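Local atomic coordinates of putative phosphonate binding protein for ABC transporter (PDB entry 5LQ5), a protein that binds inorganic phosphite strongly, and methylphosphonate and phosphate only very weakly, probably as the solute-binding component of an ABC transporter. Residues K98-N103 against K115-T120. Sequence-based numbering, arbitrary orientation. Where two conformers were deposited one is given.
Sequences KNLELN and KNLRFT
L100, L102 and L117 meet through methyl groups alone, and no ring, amide, carboxylate or guanidinium takes part. The ring of F119 stacks with F147, meets F121 edge-to-face and packs on A172 and A174, while in the conformer given the guanidinium of R118 forms a salt bridge to D171 and a hydrogen bond to the carbonyl of G168. L100 and L117 reach toward each other tip to tip across a CA-CA gap of 9.6 Å, pairing their branches: CD1 of L100 lies 4.0 Å from CD1 of L117, and the two CD2 atoms are also 4.0 Å apart. With CG anti to the carbonyl carbon (chi1 -64° in each) and CD1 anti to CA, each chain is extended toward the other. L102 adds a looser touch, its CD1 4.3 Å from CD1 of L117, so that L117 meets both leucines of 98-103. The contact is small and apolar, burying 97 Å² at the surface, its centre about 24 Å from that of the chain. It joins the 3-10 turn and loop following strand 92-97 to the residues leading into strand 119-121, which runs between strands 153-154 and 172-176 in the five-stranded sheet of one lobe of the two-lobed periplasmic binding protein fold; T120 there packs on helix 158-167.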
loop_
_atom_site.group_PDB
_atom_site.type_symbol
_atom_site.label_atom_id
_atom_site.label_comp_id
_atom_site.label_asym_id
_atom_site.label_seq_id
_atom_site.Cartn_x
_atom_site.Cartn_y
_atom_site.Cartn_z
ATOM N N LYS A 98 -7.976 -3.191 -23.189
ATOM C CA LYS A 98 -9.035 -3.750 -24.069
ATOM C C LYS A 98 -8.610 -4.095 -25.465
ATOM O O LYS A 98 -9.183 -4.980 -26.092
ATOM C CB LYS A 98 -10.130 -2.737 -24.238
ATOM C CG LYS A 98 -11.028 -2.731 -23.044
ATOM C CD LYS A 98 -12.157 -1.761 -23.256
ATOM C CE LYS A 98 -12.517 -1.103 -21.956
ATOM N NZ LYS A 98 -13.186 -2.041 -21.035
ATOM N N ASN A 99 -7.646 -3.353 -25.975
ATOM C CA ASN A 99 -7.155 -3.574 -27.344
ATOM C C ASN A 99 -6.578 -4.978 -27.582
ATOM O O ASN A 99 -6.438 -5.401 -28.724
ATOM C CB ASN A 99 -6.109 -2.527 -27.718
ATOM C CG ASN A 99 -6.728 -1.186 -28.098
ATOM O OD1 ASN A 99 -7.166 -0.397 -27.239
ATOM N ND2 ASN A 99 -6.741 -0.903 -29.399
ATOM N N LEU A 100 -6.237 -5.694 -26.518
ATOM C CA LEU A 100 -5.695 -7.051 -26.670
ATOM C C LEU A 100 -6.767 -8.104 -26.934
ATOM O O LEU A 100 -6.472 -9.222 -27.369
ATOM C CB LEU A 100 -5.005 -7.498 -25.408
ATOM C CG LEU A 100 -3.766 -6.768 -24.939
ATOM C CD1 LEU A 100 -3.494 -7.376 -23.582
ATOM C CD2 LEU A 100 -2.587 -7.022 -25.841
ATOM N N GLU A 101 -7.995 -7.758 -26.583
ATOM C CA GLU A 101 -9.142 -8.685 -26.676
ATOM C C GLU A 101 -8.850 -10.004 -25.963
ATOM O O GLU A 101 -9.165 -11.082 -26.443
ATOM C CB GLU A 101 -9.558 -8.896 -28.132
ATOM C CG GLU A 101 -10.277 -7.665 -28.652
ATOM C CD GLU A 101 -10.535 -7.666 -30.143
ATOM O OE1 GLU A 101 -10.108 -8.597 -30.860
ATOM O OE2 GLU A 101 -11.174 -6.703 -30.606
ATOM N N LEU A 102 -8.245 -9.887 -24.792
ATOM C CA LEU A 102 -7.903 -11.054 -23.986
ATOM C C LEU A 102 -9.004 -11.300 -22.996
ATOM O O LEU A 102 -9.378 -10.395 -22.239
ATOM C CB LEU A 102 -6.609 -10.823 -23.182
ATOM C CG LEU A 102 -5.290 -11.518 -23.487
ATOM C CD1 LEU A 102 -4.390 -11.224 -22.293
ATOM C CD2 LEU A 102 -5.365 -13.021 -23.714
ATOM N N ASN A 103 -9.500 -12.527 -22.967
ATOM C CA ASN A 103 -10.542 -12.894 -22.011
ATOM C C ASN A 103 -9.968 -13.048 -20.618
ATOM O O ASN A 103 -8.826 -13.457 -20.454
ATOM C CB ASN A 103 -11.232 -14.189 -22.451
ATOM C CG ASN A 103 -12.006 -14.007 -23.752
ATOM O OD1 ASN A 103 -12.630 -12.966 -23.975
ATOM N ND2 ASN A 103 -11.955 -15.007 -24.624
ATOM N N LYS A 115 2.582 -13.695 -21.054
ATOM C CA LYS A 115 3.906 -13.817 -21.670
ATOM C C LYS A 115 3.951 -13.050 -23.010
ATOM O O LYS A 115 2.958 -12.992 -23.733
ATOM C CB LYS A 115 4.262 -15.286 -21.882
ATOM C CG LYS A 115 4.514 -16.081 -20.614
ATOM C CD LYS A 115 5.015 -17.473 -20.993
ATOM C CE LYS A 115 5.679 -18.215 -19.856
ATOM N NZ LYS A 115 6.452 -19.349 -20.418
ATOM N N ASN A 116 5.117 -12.465 -23.300
ATOM C CA ASN A 116 5.359 -11.675 -24.524
ATOM C C ASN A 116 4.465 -10.434 -24.642
ATOM O O ASN A 116 4.227 -9.924 -25.737
ATOM C CB ASN A 116 5.291 -12.544 -25.796
ATOM C CG ASN A 116 6.046 -11.922 -26.997
ATOM O OD1 ASN A 116 7.150 -11.330 -26.861
ATOM N ND2 ASN A 116 5.455 -12.070 -28.194
ATOM N N LEU A 117 3.955 -9.956 -23.499
ATOM C CA LEU A 117 3.247 -8.675 -23.443
ATOM C C LEU A 117 4.131 -7.682 -22.720
ATOM O O LEU A 117 5.059 -8.065 -21.986
ATOM C CB LEU A 117 1.906 -8.792 -22.727
ATOM C CG LEU A 117 0.844 -9.680 -23.387
ATOM C CD1 LEU A 117 -0.427 -9.654 -22.546
ATOM C CD2 LEU A 117 0.545 -9.224 -24.805
ATOM N N ARG A 118 3.830 -6.408 -22.918
ATOM C CA ARG A 118 4.457 -5.324 -22.165
ATOM C C ARG A 118 3.738 -5.213 -20.812
ATOM O O ARG A 118 2.530 -4.940 -20.761
ATOM C CB ARG A 118 4.382 -4.016 -22.938
ATOM C CG ARG A 118 5.136 -4.039 -24.260
ATOM C CD ARG A 118 4.791 -2.828 -25.116
ATOM N NE ARG A 118 3.343 -2.737 -25.261
ATOM C CZ ARG A 118 2.682 -1.622 -25.539
ATOM N NH1 ARG A 118 3.332 -0.509 -25.727
ATOM N NH2 ARG A 118 1.371 -1.626 -25.611
ATOM N N PHE A 119 4.455 -5.483 -19.728
ATOM C CA PHE A 119 3.839 -5.636 -18.387
ATOM C C PHE A 119 4.486 -4.645 -17.423
ATOM O O PHE A 119 5.708 -4.473 -17.416
ATOM C CB PHE A 119 4.012 -7.068 -17.844
ATOM C CG PHE A 119 3.322 -7.296 -16.549
ATOM C CD1 PHE A 119 2.002 -7.710 -16.525
ATOM C CD2 PHE A 119 3.941 -6.992 -15.355
ATOM C CE1 PHE A 119 1.317 -7.873 -15.323
ATOM C CE2 PHE A 119 3.285 -7.162 -14.153
ATOM C CZ PHE A 119 1.969 -7.575 -14.130
ATOM N N THR A 120 3.653 -3.978 -16.627
ATOM C CA THR A 120 4.157 -3.106 -15.543
ATOM C C THR A 120 3.594 -3.513 -14.164
ATOM O O THR A 120 2.407 -3.758 -13.989
ATOM C CB THR A 120 3.911 -1.617 -15.788
ATOM O OG1 THR A 120 4.635 -0.835 -14.817
ATOM C CG2 THR A 120 2.432 -1.231 -15.758
#